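Local coordinates for outer membrane protein Omp121 (Bacteroides thetaiotaomicron, PDB 5FQ8) that probably acts as a TonB-dependent transporter that imports substrate across the outer membrane, working together with partner lipoproteins at the cell surface, at residues G215-Q223 and K234-P242; W225-K234 and D351-Y360. All blocks are in the same frame, centred on the assembly; numbering follows the deposited sequence.

Contact 1: G215-Q223 and K234-P242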
ATOM      1  N   GLY B 215      45.073  -3.107   3.955  1.00 28.85           N
ATOM      2  CA  GLY B 215      45.813  -4.022   4.787  1.00 29.36           C
ATOM      3  C   GLY B 215      47.291  -3.956   4.475  1.00 29.88           C
ATOM      4  O   GLY B 215      47.789  -2.964   3.933  1.00 29.90           O
ATOM      5  N   PRO B 216      48.024  -5.003   4.825  1.00 30.35           N
ATOM      6  CA  PRO B 216      49.450  -5.045   4.520  1.00 30.91           C
ATOM      7  C   PRO B 216      49.730  -5.328   3.052  1.00 30.85           C
ATOM      8  O   PRO B 216      48.871  -5.730   2.269  1.00 30.44           O
ATOM      9  CB  PRO B 216      49.968  -6.175   5.413  1.00 31.42           C
ATOM     10  CG  PRO B 216      48.825  -6.947   5.778  1.00 31.11           C
ATOM     11  CD  PRO B 216      47.645  -6.039   5.787  1.00 30.49           C
ATOM     12  N   ARG B 217      50.984  -5.086   2.686  1.00 31.69           N
ATOM     13  CA  ARG B 217      51.449  -5.417   1.350  1.00 31.41           C
ATOM     14  C   ARG B 217      51.441  -6.927   1.179  1.00 31.59           C
ATOM     15  O   ARG B 217      51.749  -7.672   2.110  1.00 31.96           O
ATOM     16  CB  ARG B 217      52.842  -4.837   1.118  1.00 31.95           C
ATOM     17  CG  ARG B 217      53.293  -4.843  -0.339  1.00 32.01           C
ATOM     18  CD  ARG B 217      54.150  -3.627  -0.709  1.00 32.26           C
ATOM     19  NE  ARG B 217      54.914  -3.094   0.416  1.00 33.78           N
ATOM     20  CZ  ARG B 217      54.914  -1.817   0.778  1.00 32.62           C
ATOM     21  NH1 ARG B 217      54.198  -0.951   0.091  1.00 36.27           N
ATOM     22  NH2 ARG B 217      55.638  -1.403   1.807  1.00 33.07           N
ATOM     23  N   PHE B 218      51.054  -7.374  -0.010  1.00 31.37           N
ATOM     24  CA  PHE B 218      50.782  -8.787  -0.223  1.00 31.46           C
ATOM     25  C   PHE B 218      52.011  -9.642   0.033  1.00 32.20           C
ATOM     26  O   PHE B 218      53.087  -9.384  -0.497  1.00 33.75           O
ATOM     27  CB  PHE B 218      50.276  -9.004  -1.635  1.00 31.16           C
ATOM     28  CG  PHE B 218      48.818  -8.695  -1.808  1.00 30.47           C
ATOM     29  CD1 PHE B 218      47.856  -9.438  -1.154  1.00 30.26           C
ATOM     30  CD2 PHE B 218      48.412  -7.679  -2.641  1.00 30.07           C
ATOM     31  CE1 PHE B 218      46.524  -9.158  -1.314  1.00 29.67           C
ATOM     32  CE2 PHE B 218      47.077  -7.400  -2.802  1.00 29.48           C
ATOM     33  CZ  PHE B 218      46.131  -8.142  -2.135  1.00 29.28           C
ATOM     34  N   ASP B 219      51.837 -10.672   0.847  1.00 32.41           N
ATOM     35  CA  ASP B 219      52.893 -11.527   1.363  1.00 33.13           C
ATOM     36  C   ASP B 219      53.026 -12.818   0.588  1.00 33.41           C
ATOM     37  O   ASP B 219      54.138 -13.295   0.373  1.00 34.03           O
ATOM     38  CB  ASP B 219      52.589 -11.885   2.825  1.00 33.26           C
ATOM     39  CG  ASP B 219      53.643 -11.414   3.787  1.00 45.18           C
ATOM     40  OD1 ASP B 219      54.380 -10.473   3.458  1.00 44.46           O
ATOM     41  OD2 ASP B 219      53.717 -11.982   4.897  1.00 41.77           O
ATOM     42  N   GLY B 220      51.896 -13.405   0.194  1.00 34.63           N
ATOM     43  CA  GLY B 220      51.830 -14.800  -0.160  1.00 33.29           C
ATOM     44  C   GLY B 220      51.642 -15.715   1.020  1.00 33.58           C
ATOM     45  O   GLY B 220      51.345 -16.896   0.826  1.00 33.77           O
ATOM     46  N   SER B 221      51.809 -15.211   2.237  1.00 33.66           N
ATOM     47  CA  SER B 221      51.577 -16.007   3.426  1.00 33.94           C
ATOM     48  C   SER B 221      50.117 -16.426   3.512  1.00 38.67           C
ATOM     49  O   SER B 221      49.228 -15.826   2.904  1.00 35.52           O
ATOM     50  CB  SER B 221      51.951 -15.214   4.670  1.00 34.07           C
ATOM     51  OG  SER B 221      51.088 -14.106   4.824  1.00 33.41           O
ATOM     52  N   MET B 222      49.871 -17.473   4.281  1.00 33.76           N
ATOM     53  CA  MET B 222      48.514 -17.934   4.512  1.00 33.38           C
ATOM     54  C   MET B 222      47.938 -17.188   5.708  1.00 33.10           C
ATOM     55  O   MET B 222      48.478 -17.250   6.817  1.00 33.54           O
ATOM     56  CB  MET B 222      48.491 -19.447   4.715  1.00 33.90           C
ATOM     57  CG  MET B 222      48.834 -20.216   3.456  1.00 34.12           C
ATOM     58  SD  MET B 222      47.645 -21.481   3.054  1.00 34.04           S
ATOM     59  CE  MET B 222      48.022 -21.809   1.362  1.00 37.14           C
ATOM     60  N   GLN B 223      46.864 -16.456   5.470  1.00 32.42           N
ATOM     61  CA  GLN B 223      46.145 -15.750   6.512  1.00 32.26           C
ATOM     62  C   GLN B 223      44.687 -16.190   6.515  1.00 31.70           C
ATOM     63  O   GLN B 223      44.218 -16.901   5.626  1.00 31.59           O
ATOM     64  CB  GLN B 223      46.254 -14.239   6.313  1.00 36.82           C
ATOM     65  CG  GLN B 223      47.672 -13.747   6.162  1.00 38.71           C
ATOM     66  CD  GLN B 223      48.410 -13.642   7.479  1.00 36.58           C
ATOM     67  OE1 GLN B 223      47.808 -13.445   8.521  1.00 36.98           O
ATOM     68  NE2 GLN B 223      49.718 -13.789   7.436  1.00 33.20           N
ATOM     69  N   LYS B 234      37.818 -19.882   6.796  1.00 30.76           N
ATOM     70  CA  LYS B 234      38.563 -20.079   5.560  1.00 34.53           C
ATOM     71  C   LYS B 234      39.960 -19.483   5.668  1.00 31.04           C
ATOM     72  O   LYS B 234      40.184 -18.475   6.340  1.00 30.88           O
ATOM     73  CB  LYS B 234      37.830 -19.477   4.362  1.00 39.61           C
ATOM     74  CG  LYS B 234      36.799 -20.402   3.755  1.00 36.23           C
ATOM     75  CD  LYS B 234      36.080 -19.760   2.594  1.00 34.97           C
ATOM     76  CE  LYS B 234      35.072 -20.700   1.972  1.00 40.73           C
ATOM     77  NZ  LYS B 234      34.481 -20.128   0.737  1.00 29.12           N
ATOM     78  N   LEU B 235      40.897 -20.120   4.973  1.00 31.43           N
ATOM     79  CA  LEU B 235      42.320 -19.827   5.041  1.00 31.80           C
ATOM     80  C   LEU B 235      42.882 -19.894   3.633  1.00 31.80           C
ATOM     81  O   LEU B 235      42.694 -20.898   2.946  1.00 37.73           O
ATOM     82  CB  LEU B 235      43.023 -20.834   5.946  1.00 32.55           C
ATOM     83  CG  LEU B 235      44.523 -20.752   6.110  1.00 33.07           C
ATOM     84  CD1 LEU B 235      44.842 -19.593   6.990  1.00 32.94           C
ATOM     85  CD2 LEU B 235      44.991 -22.024   6.739  1.00 33.83           C
ATOM     86  N   LYS B 236      43.566 -18.837   3.210  1.00 31.61           N
ATOM     87  CA  LYS B 236      43.961 -18.675   1.822  1.00 31.51           C
ATOM     88  C   LYS B 236      45.280 -17.925   1.770  1.00 41.06           C
ATOM     89  O   LYS B 236      45.615 -17.183   2.697  1.00 32.57           O
ATOM     90  CB  LYS B 236      42.891 -17.916   1.029  1.00 30.80           C
ATOM     91  CG  LYS B 236      43.097 -16.437   0.951  1.00 30.40           C
ATOM     92  CD  LYS B 236      41.963 -15.808   0.189  1.00 29.76           C
ATOM     93  CE  LYS B 236      42.228 -14.345  -0.075  1.00 29.41           C
ATOM     94  NZ  LYS B 236      43.364 -13.796   0.739  1.00 29.74           N
ATOM     95  N   PRO B 237      46.045 -18.082   0.695  1.00 31.95           N
ATOM     96  CA  PRO B 237      47.275 -17.308   0.562  1.00 32.16           C
ATOM     97  C   PRO B 237      46.966 -15.844   0.315  1.00 31.58           C
ATOM     98  O   PRO B 237      46.079 -15.495  -0.467  1.00 31.06           O
ATOM     99  CB  PRO B 237      47.964 -17.946  -0.648  1.00 35.08           C
ATOM    100  CG  PRO B 237      47.265 -19.229  -0.879  1.00 32.64           C
ATOM    101  CD  PRO B 237      45.877 -19.023  -0.421  1.00 32.08           C
ATOM    102  N   TYR B 238      47.717 -14.982   0.991  1.00 31.70           N
ATOM    103  CA  TYR B 238      47.485 -13.542   0.937  1.00 32.49           C
ATOM    104  C   TYR B 238      48.098 -12.999  -0.352  1.00 34.98           C
ATOM    105  O   TYR B 238      49.222 -12.501  -0.390  1.00 36.61           O
ATOM    106  CB  TYR B 238      48.057 -12.882   2.184  1.00 33.27           C
ATOM    107  CG  TYR B 238      47.583 -11.476   2.416  1.00 31.23           C
ATOM    108  CD1 TYR B 238      46.245 -11.149   2.288  1.00 32.48           C
ATOM    109  CD2 TYR B 238      48.470 -10.480   2.780  1.00 32.42           C
ATOM    110  CE1 TYR B 238      45.804  -9.874   2.499  1.00 35.64           C
ATOM    111  CE2 TYR B 238      48.034  -9.198   2.996  1.00 37.34           C
ATOM    112  CZ  TYR B 238      46.696  -8.905   2.851  1.00 34.02           C
ATOM    113  OH  TYR B 238      46.222  -7.643   3.055  1.00 29.76           O
ATOM    114  N   VAL B 239      47.341 -13.122  -1.440  1.00 31.88           N
ATOM    115  CA  VAL B 239      47.790 -12.677  -2.751  1.00 30.82           C
ATOM    116  C   VAL B 239      46.679 -11.879  -3.399  1.00 30.15           C
ATOM    117  O   VAL B 239      45.521 -11.952  -2.996  1.00 34.97           O
ATOM    118  CB  VAL B 239      48.194 -13.846  -3.673  1.00 31.22           C
ATOM    119  CG1 VAL B 239      49.377 -14.585  -3.116  1.00 39.96           C
ATOM    120  CG2 VAL B 239      47.043 -14.781  -3.862  1.00 30.99           C
ATOM    121  N   ALA B 240      47.038 -11.129  -4.427  1.00 30.08           N
ATOM    122  CA  ALA B 240      46.054 -10.328  -5.134  1.00 34.99           C
ATOM    123  C   ALA B 240      45.336 -11.154  -6.188  1.00 44.34           C
ATOM    124  O   ALA B 240      45.901 -12.073  -6.782  1.00 50.68           O
ATOM    125  CB  ALA B 240      46.715  -9.125  -5.797  1.00 33.07           C
ATOM    126  N   MET B 241      44.075 -10.813  -6.425  1.00 36.56           N
ATOM    127  CA  MET B 241      43.264 -11.445  -7.457  1.00 28.69           C
ATOM    128  C   MET B 241      42.787 -10.352  -8.400  1.00 28.30           C
ATOM    129  O   MET B 241      41.632  -9.913  -8.325  1.00 30.60           O
ATOM    130  CB  MET B 241      42.098 -12.206  -6.844  1.00 28.47           C
ATOM    131  CG  MET B 241      42.521 -13.294  -5.924  1.00 28.89           C
ATOM    132  SD  MET B 241      41.432 -14.658  -6.152  1.00 30.69           S
ATOM    133  CE  MET B 241      41.989 -15.822  -4.948  1.00 32.69           C
ATOM    134  N   PRO B 242      43.642  -9.911  -9.319  1.00 28.52           N
ATOM    135  CA  PRO B 242      43.348  -8.687 -10.068  1.00 28.21           C
ATOM    136  C   PRO B 242      42.121  -8.782 -10.936  1.00 27.84           C
ATOM    137  O   PRO B 242      41.523  -7.754 -11.260  1.00 27.48           O
ATOM    138  CB  PRO B 242      44.610  -8.500 -10.915  1.00 28.65           C
ATOM    139  CG  PRO B 242      45.648  -9.281 -10.233  1.00 29.15           C
ATOM    140  CD  PRO B 242      44.965 -10.448  -9.653  1.00 29.11           C
TER
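F218 turns the edge of its ring toward the face of Y238 in a tilted edge-to-face pair, the centroids 5.0 Å apart and the planes at 53°. The pair sits where two antiparallel strands, 222-225 and 232-237, fray into loops at one end of a small three-stranded sheet lying beyond the transporter's barrel. Q223 and K236 form a hydrogen-bonded antiparallel pair, with Q223 N to K236 O at 3.1 Å and K236 N to Q223 O at 3.2 Å; M222 and P237 are the next, non-hydrogen-bonded pair. Their side chains lie side by side, M222 CE resting 3.5 Å from P237 CG. Beyond the ladder, Y238 is gripped through its backbone: its N donates to S221 O, and its O receives G220 N at 2.9 Å from above the carbonyl plane. G220 has a positive phi at which any CB would collide with D219 O. With CG anti to the backbone N (chi1 -165°), the Y238 ring reaches back to P216, whose side chain crosses it at about a right angle, CG 3.7 Å from Y238 CE2. The phenol OH makes a weak hydrogen bond to P216 O. The F218 ring also lies with one face over the backbone at V239 and A240, its CE2 3.5 Å from A240 CB. R217 leads away to a salt bridge with E197, a residue of a calcium site seen in this protein but without its ion in this chain, and K236 NZ pairs with D340. K234 and L235 also pair antiparallel with a strand of the neighbouring BT_2262 lipoprotein chain. The bent Q223 side chain brings its amide back to its own segment, where NE2 donates in the amide plane to S221 OG, 3.0 Å away and almost straight at 175°.

Contact 2: W225-K234 and D351-Y360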
ATOM      1  N   TRP B 225      40.487 -15.306   6.698  1.00 33.11           N
ATOM      2  CA  TRP B 225      39.580 -14.287   6.205  1.00 34.51           C
ATOM      3  C   TRP B 225      38.151 -14.743   6.464  1.00 33.05           C
ATOM      4  O   TRP B 225      37.889 -15.921   6.711  1.00 33.11           O
ATOM      5  CB  TRP B 225      39.815 -13.995   4.719  1.00 49.74           C
ATOM      6  CG  TRP B 225      39.418 -15.085   3.808  1.00 33.15           C
ATOM      7  CD1 TRP B 225      40.083 -16.237   3.564  1.00 31.77           C
ATOM      8  CD2 TRP B 225      38.257 -15.114   3.002  1.00 33.44           C
ATOM      9  NE1 TRP B 225      39.402 -16.995   2.662  1.00 31.58           N
ATOM     10  CE2 TRP B 225      38.270 -16.320   2.297  1.00 35.77           C
ATOM     11  CE3 TRP B 225      37.192 -14.237   2.814  1.00 29.59           C
ATOM     12  CZ2 TRP B 225      37.261 -16.670   1.422  1.00 30.68           C
ATOM     13  CZ3 TRP B 225      36.197 -14.586   1.942  1.00 29.14           C
ATOM     14  CH2 TRP B 225      36.235 -15.787   1.259  1.00 29.45           C
ATOM     15  N   GLY B 226      37.239 -13.787   6.425  1.00 28.65           N
ATOM     16  CA  GLY B 226      35.833 -14.098   6.500  1.00 28.38           C
ATOM     17  C   GLY B 226      35.388 -14.435   7.906  1.00 28.89           C
ATOM     18  O   GLY B 226      36.155 -14.429   8.865  1.00 29.68           O
ATOM     19  N   ASN B 227      34.105 -14.734   8.020  1.00 28.41           N
ATOM     20  CA  ASN B 227      33.532 -15.054   9.312  1.00 28.64           C
ATOM     21  C   ASN B 227      33.904 -16.465   9.728  1.00 29.34           C
ATOM     22  O   ASN B 227      34.644 -17.176   9.044  1.00 29.48           O
ATOM     23  CB  ASN B 227      32.024 -14.885   9.275  1.00 28.26           C
ATOM     24  CG  ASN B 227      31.599 -13.507   9.664  1.00 31.32           C
ATOM     25  OD1 ASN B 227      32.024 -12.984  10.687  1.00 28.06           O
ATOM     26  ND2 ASN B 227      30.767 -12.896   8.847  1.00 32.70           N
ATOM     27  N   VAL B 228      33.398 -16.865  10.886  1.00 29.50           N
ATOM     28  CA  VAL B 228      33.660 -18.179  11.444  1.00 30.12           C
ATOM     29  C   VAL B 228      32.347 -18.923  11.495  1.00 30.09           C
ATOM     30  O   VAL B 228      31.371 -18.415  12.046  1.00 51.94           O
ATOM     31  CB  VAL B 228      34.294 -18.090  12.842  1.00 30.58           C
ATOM     32  CG1 VAL B 228      34.661 -19.466  13.320  1.00 31.27           C
ATOM     33  CG2 VAL B 228      35.512 -17.213  12.812  1.00 30.59           C
ATOM     34  N   TYR B 229      32.309 -20.106  10.909  1.00 30.36           N
ATOM     35  CA  TYR B 229      31.102 -20.912  10.864  1.00 30.41           C
ATOM     36  C   TYR B 229      31.419 -22.269  11.457  1.00 36.66           C
ATOM     37  O   TYR B 229      32.318 -22.962  10.973  1.00 31.47           O
ATOM     38  CB  TYR B 229      30.580 -21.057   9.434  1.00 30.04           C
ATOM     39  CG  TYR B 229      29.519 -22.119   9.246  1.00 30.22           C
ATOM     40  CD1 TYR B 229      29.866 -23.431   8.955  1.00 30.75           C
ATOM     41  CD2 TYR B 229      28.171 -21.804   9.334  1.00 29.89           C
ATOM     42  CE1 TYR B 229      28.906 -24.397   8.776  1.00 30.95           C
ATOM     43  CE2 TYR B 229      27.206 -22.761   9.152  1.00 30.09           C
ATOM     44  CZ  TYR B 229      27.574 -24.059   8.872  1.00 30.62           C
ATOM     45  OH  TYR B 229      26.602 -25.020   8.691  1.00 30.86           O
ATOM     46  N   ASN B 230      30.674 -22.644  12.491  1.00 34.89           N
ATOM     47  CA  ASN B 230      30.783 -23.959  13.102  1.00 36.17           C
ATOM     48  C   ASN B 230      32.222 -24.236  13.510  1.00 32.63           C
ATOM     49  O   ASN B 230      32.766 -25.316  13.270  1.00 33.14           O
ATOM     50  CB  ASN B 230      30.265 -25.040  12.161  1.00 42.84           C
ATOM     51  CG  ASN B 230      29.944 -26.323  12.880  1.00 51.05           C
ATOM     52  OD1 ASN B 230      30.497 -26.609  13.940  1.00 49.28           O
ATOM     53  ND2 ASN B 230      29.039 -27.103  12.315  1.00 62.02           N
ATOM     54  N   ASN B 231      32.847 -23.223  14.111  1.00 32.50           N
ATOM     55  CA  ASN B 231      34.191 -23.343  14.649  1.00 33.00           C
ATOM     56  C   ASN B 231      35.206 -23.596  13.540  1.00 33.03           C
ATOM     57  O   ASN B 231      36.235 -24.241  13.744  1.00 33.62           O
ATOM     58  CB  ASN B 231      34.242 -24.440  15.710  1.00 39.71           C
ATOM     59  CG  ASN B 231      35.212 -24.142  16.794  1.00 42.36           C
ATOM     60  OD1 ASN B 231      35.519 -22.985  17.063  1.00 46.15           O
ATOM     61  ND2 ASN B 231      35.716 -25.182  17.432  1.00 49.27           N
ATOM     62  N   SER B 232      34.914 -23.090  12.349  1.00 35.17           N
ATOM     63  CA  SER B 232      35.793 -23.241  11.206  1.00 32.44           C
ATOM     64  C   SER B 232      35.835 -21.925  10.457  1.00 36.45           C
ATOM     65  O   SER B 232      34.883 -21.146  10.491  1.00 40.34           O
ATOM     66  CB  SER B 232      35.324 -24.351  10.279  1.00 32.57           C
ATOM     67  OG  SER B 232      34.243 -23.907   9.483  1.00 31.95           O
ATOM     68  N   GLN B 233      36.950 -21.685   9.778  1.00 34.64           N
ATOM     69  CA  GLN B 233      37.153 -20.443   9.055  1.00 32.97           C
ATOM     70  C   GLN B 233      37.951 -20.744   7.796  1.00 31.30           C
ATOM     71  O   GLN B 233      38.667 -21.743   7.721  1.00 31.86           O
ATOM     72  CB  GLN B 233      37.864 -19.430   9.943  1.00 31.25           C
ATOM     73  CG  GLN B 233      37.867 -18.018   9.454  1.00 30.67           C
ATOM     74  CD  GLN B 233      38.640 -17.138  10.386  1.00 30.81           C
ATOM     75  OE1 GLN B 233      39.272 -17.627  11.313  1.00 31.37           O
ATOM     76  NE2 GLN B 233      38.588 -15.835  10.166  1.00 30.35           N
ATOM     77  N   LYS B 234      37.818 -19.882   6.796  1.00 30.76           N
ATOM     78  CA  LYS B 234      38.563 -20.079   5.560  1.00 34.53           C
ATOM     79  C   LYS B 234      39.960 -19.483   5.668  1.00 31.04           C
ATOM     80  O   LYS B 234      40.184 -18.475   6.340  1.00 30.88           O
ATOM     81  CB  LYS B 234      37.830 -19.477   4.362  1.00 39.61           C
ATOM     82  CG  LYS B 234      36.799 -20.402   3.755  1.00 36.23           C
ATOM     83  CD  LYS B 234      36.080 -19.760   2.594  1.00 34.97           C
ATOM     84  CE  LYS B 234      35.072 -20.700   1.972  1.00 40.73           C
ATOM     85  NZ  LYS B 234      34.481 -20.128   0.737  1.00 29.12           N
ATOM     86  N   ASP B 351      27.618 -23.269   0.198  1.00 28.96           N
ATOM     87  CA  ASP B 351      28.790 -22.991   1.012  1.00 30.95           C
ATOM     88  C   ASP B 351      28.358 -22.068   2.148  1.00 33.12           C
ATOM     89  O   ASP B 351      28.094 -20.879   1.921  1.00 30.31           O
ATOM     90  CB  ASP B 351      29.887 -22.366   0.159  1.00 35.51           C
ATOM     91  CG  ASP B 351      31.182 -22.199   0.898  1.00 35.89           C
ATOM     92  OD1 ASP B 351      31.321 -22.718   2.020  1.00 41.04           O
ATOM     93  OD2 ASP B 351      32.075 -21.552   0.338  1.00 31.69           O
ATOM     94  N   PRO B 352      28.258 -22.575   3.370  1.00 29.16           N
ATOM     95  CA  PRO B 352      27.732 -21.756   4.465  1.00 28.91           C
ATOM     96  C   PRO B 352      28.368 -20.399   4.556  1.00 33.45           C
ATOM     97  O   PRO B 352      27.667 -19.415   4.806  1.00 33.19           O
ATOM     98  CB  PRO B 352      28.047 -22.606   5.704  1.00 36.43           C
ATOM     99  CG  PRO B 352      29.089 -23.571   5.270  1.00 29.98           C
ATOM    100  CD  PRO B 352      28.774 -23.858   3.853  1.00 29.83           C
ATOM    101  N   PHE B 353      29.671 -20.310   4.297  1.00 30.49           N
ATOM    102  CA  PHE B 353      30.370 -19.043   4.406  1.00 28.35           C
ATOM    103  C   PHE B 353      29.858 -17.986   3.445  1.00 27.76           C
ATOM    104  O   PHE B 353      30.264 -16.831   3.571  1.00 27.48           O
ATOM    105  CB  PHE B 353      31.850 -19.226   4.154  1.00 28.66           C
ATOM    106  CG  PHE B 353      32.555 -20.040   5.188  1.00 29.25           C
ATOM    107  CD1 PHE B 353      33.084 -19.442   6.305  1.00 29.34           C
ATOM    108  CD2 PHE B 353      32.739 -21.391   5.013  1.00 29.76           C
ATOM    109  CE1 PHE B 353      33.758 -20.176   7.241  1.00 29.93           C
ATOM    110  CE2 PHE B 353      33.414 -22.136   5.946  1.00 30.35           C
ATOM    111  CZ  PHE B 353      33.927 -21.529   7.065  1.00 30.43           C
ATOM    112  N   ASN B 354      29.008 -18.338   2.481  1.00 27.60           N
ATOM    113  CA  ASN B 354      28.447 -17.347   1.577  1.00 27.08           C
ATOM    114  C   ASN B 354      27.030 -16.970   1.932  1.00 26.79           C
ATOM    115  O   ASN B 354      26.489 -16.034   1.334  1.00 26.35           O
ATOM    116  CB  ASN B 354      28.425 -17.844   0.131  1.00 27.08           C
ATOM    117  CG  ASN B 354      29.778 -18.123  -0.414  1.00 27.35           C
ATOM    118  OD1 ASN B 354      30.753 -17.487  -0.068  1.00 27.35           O
ATOM    119  ND2 ASN B 354      29.848 -19.095  -1.286  1.00 27.62           N
ATOM    120  N   THR B 355      26.413 -17.703   2.853  1.00 30.42           N
ATOM    121  CA  THR B 355      25.068 -17.396   3.285  1.00 26.84           C
ATOM    122  C   THR B 355      25.081 -16.025   3.949  1.00 26.51           C
ATOM    123  O   THR B 355      26.109 -15.610   4.482  1.00 30.17           O
ATOM    124  CB  THR B 355      24.570 -18.475   4.234  1.00 27.27           C
ATOM    125  N   PRO B 356      23.979 -15.287   3.899  1.00 26.15           N
ATOM    126  CA  PRO B 356      24.016 -13.887   4.345  1.00 25.83           C
ATOM    127  C   PRO B 356      24.500 -13.699   5.759  1.00 43.11           C
ATOM    128  O   PRO B 356      25.063 -12.652   6.079  1.00 25.90           O
ATOM    129  CB  PRO B 356      22.559 -13.451   4.200  1.00 25.55           C
ATOM    130  CG  PRO B 356      22.017 -14.316   3.159  1.00 25.59           C
ATOM    131  CD  PRO B 356      22.661 -15.644   3.365  1.00 26.06           C
ATOM    132  N   GLY B 357      24.306 -14.694   6.619  1.00 42.56           N
ATOM    133  CA  GLY B 357      24.736 -14.561   7.991  1.00 35.05           C
ATOM    134  C   GLY B 357      26.207 -14.781   8.210  1.00 29.90           C
ATOM    135  O   GLY B 357      26.737 -14.352   9.234  1.00 27.82           O
ATOM    136  N   TYR B 358      26.888 -15.428   7.280  1.00 27.12           N
ATOM    137  CA  TYR B 358      28.311 -15.667   7.441  1.00 27.43           C
ATOM    138  C   TYR B 358      29.127 -15.086   6.292  1.00 27.19           C
ATOM    139  O   TYR B 358      30.259 -15.510   6.066  1.00 27.47           O
ATOM    140  CB  TYR B 358      28.563 -17.165   7.615  1.00 27.97           C
ATOM    141  CG  TYR B 358      27.952 -17.738   8.867  1.00 28.30           C
ATOM    142  CD1 TYR B 358      26.600 -17.984   8.947  1.00 28.20           C
ATOM    143  CD2 TYR B 358      28.737 -18.044   9.967  1.00 28.77           C
ATOM    144  CE1 TYR B 358      26.038 -18.504  10.092  1.00 28.55           C
ATOM    145  CE2 TYR B 358      28.190 -18.567  11.106  1.00 29.17           C
ATOM    146  CZ  TYR B 358      26.837 -18.794  11.169  1.00 30.89           C
ATOM    147  OH  TYR B 358      26.290 -19.322  12.323  1.00 34.42           O
ATOM    148  N   TYR B 359      28.583 -14.108   5.579  1.00 26.70           N
ATOM    149  CA  TYR B 359      29.313 -13.435   4.516  1.00 26.48           C
ATOM    150  C   TYR B 359      30.569 -12.772   5.063  1.00 26.62           C
ATOM    151  O   TYR B 359      30.607 -12.342   6.210  1.00 37.41           O
ATOM    152  CB  TYR B 359      28.409 -12.402   3.880  1.00 25.97           C
ATOM    153  CG  TYR B 359      28.955 -11.726   2.656  1.00 25.73           C
ATOM    154  CD1 TYR B 359      29.374 -12.456   1.559  1.00 25.85           C
ATOM    155  CD2 TYR B 359      29.010 -10.345   2.585  1.00 28.50           C
ATOM    156  CE1 TYR B 359      29.861 -11.825   0.437  1.00 25.66           C
ATOM    157  CE2 TYR B 359      29.491  -9.713   1.481  1.00 31.37           C
ATOM    158  CZ  TYR B 359      29.914 -10.453   0.408  1.00 30.52           C
ATOM    159  OH  TYR B 359      30.392  -9.807  -0.695  1.00 30.34           O
ATOM    160  N   TYR B 360      31.610 -12.684   4.233  1.00 26.68           N
ATOM    161  CA  TYR B 360      32.921 -12.357   4.775  1.00 26.95           C
ATOM    162  C   TYR B 360      32.996 -10.947   5.346  1.00 31.59           C
ATOM    163  O   TYR B 360      33.911 -10.661   6.122  1.00 27.06           O
ATOM    164  CB  TYR B 360      34.007 -12.570   3.718  1.00 27.09           C
ATOM    165  CG  TYR B 360      33.976 -11.615   2.561  1.00 29.38           C
ATOM    166  CD1 TYR B 360      33.238 -11.897   1.434  1.00 34.59           C
ATOM    167  CD2 TYR B 360      34.695 -10.441   2.588  1.00 31.27           C
ATOM    168  CE1 TYR B 360      33.201 -11.038   0.386  1.00 30.04           C
ATOM    169  CE2 TYR B 360      34.661  -9.573   1.541  1.00 32.52           C
ATOM    170  CZ  TYR B 360      33.910  -9.879   0.445  1.00 33.67           C
ATOM    171  OH  TYR B 360      33.859  -9.027  -0.616  1.00 38.02           O
TER
HETATM  172  O   HOH W   1      33.364 -15.794   5.611  1.00  9.94           O
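G226 and Y360 bring their CA atoms to 3.8 Å where the two segments draw close, and from there a beta hairpin with a type I' turn, Y229 to S232, lies against the loop 351-360 and its short 3-10 segment at 352-354. The F353 ring is sandwiched between hairpin side chains, with K234 CG over the centre of one face and Y229 CB over the opposite face nearer the rim; S232 OG stands at its edge, 3.4 Å from F353 CZ. K234, extended beyond CG, slides past the ring and carries NZ to the syn lone pair of D351 OD2, a salt bridge of 2.8 Å. A chi1 of 167° swings the Y229 ring away from its own N and gives it two partners: P352 CB lies 3.4 Å from the ring centroid, over one face, and the ring edge meets the face of Y358 nearly perpendicularly (81°). Replacing Y229 by an alanine would keep the CB over F353 but is likely to leave P352 and the face of Y358 without their aromatic partner. Near the corner at G226, W225 turns its edge toward the face of Y360, offset from the centre, while W225 NE1 hydrogen-bonds S9 OG of the BT_2262 lipoprotein chain. A water bridges the backbones, accepting from N227 N at 2.7 Å and donating to Y358 O at 3.2 Å.

In the fold
From the N terminus, the chain leaves the first barrel strand, 177-188, and reaches 215-223, then runs through the hairpin 225-234 and returns at 234-242, so contact 1 closes a short loop with only ten residues between its segments. It then re-enters the barrel at 252-264. Contact 2 closes a much longer loop of 116 residues, when 351-360, between barrel strands 306-320 and 376-394, comes back to the same hairpin. The contacts cross, since their segments alternate, and they share K234. Strand 232-237, central in the three-stranded sheet, serves both, and K236 touches W225 between them. Contact 1 folds the connection 188-252 on itself; contact 2 ties it to the connection 320-376, beside the lipoprotein interface.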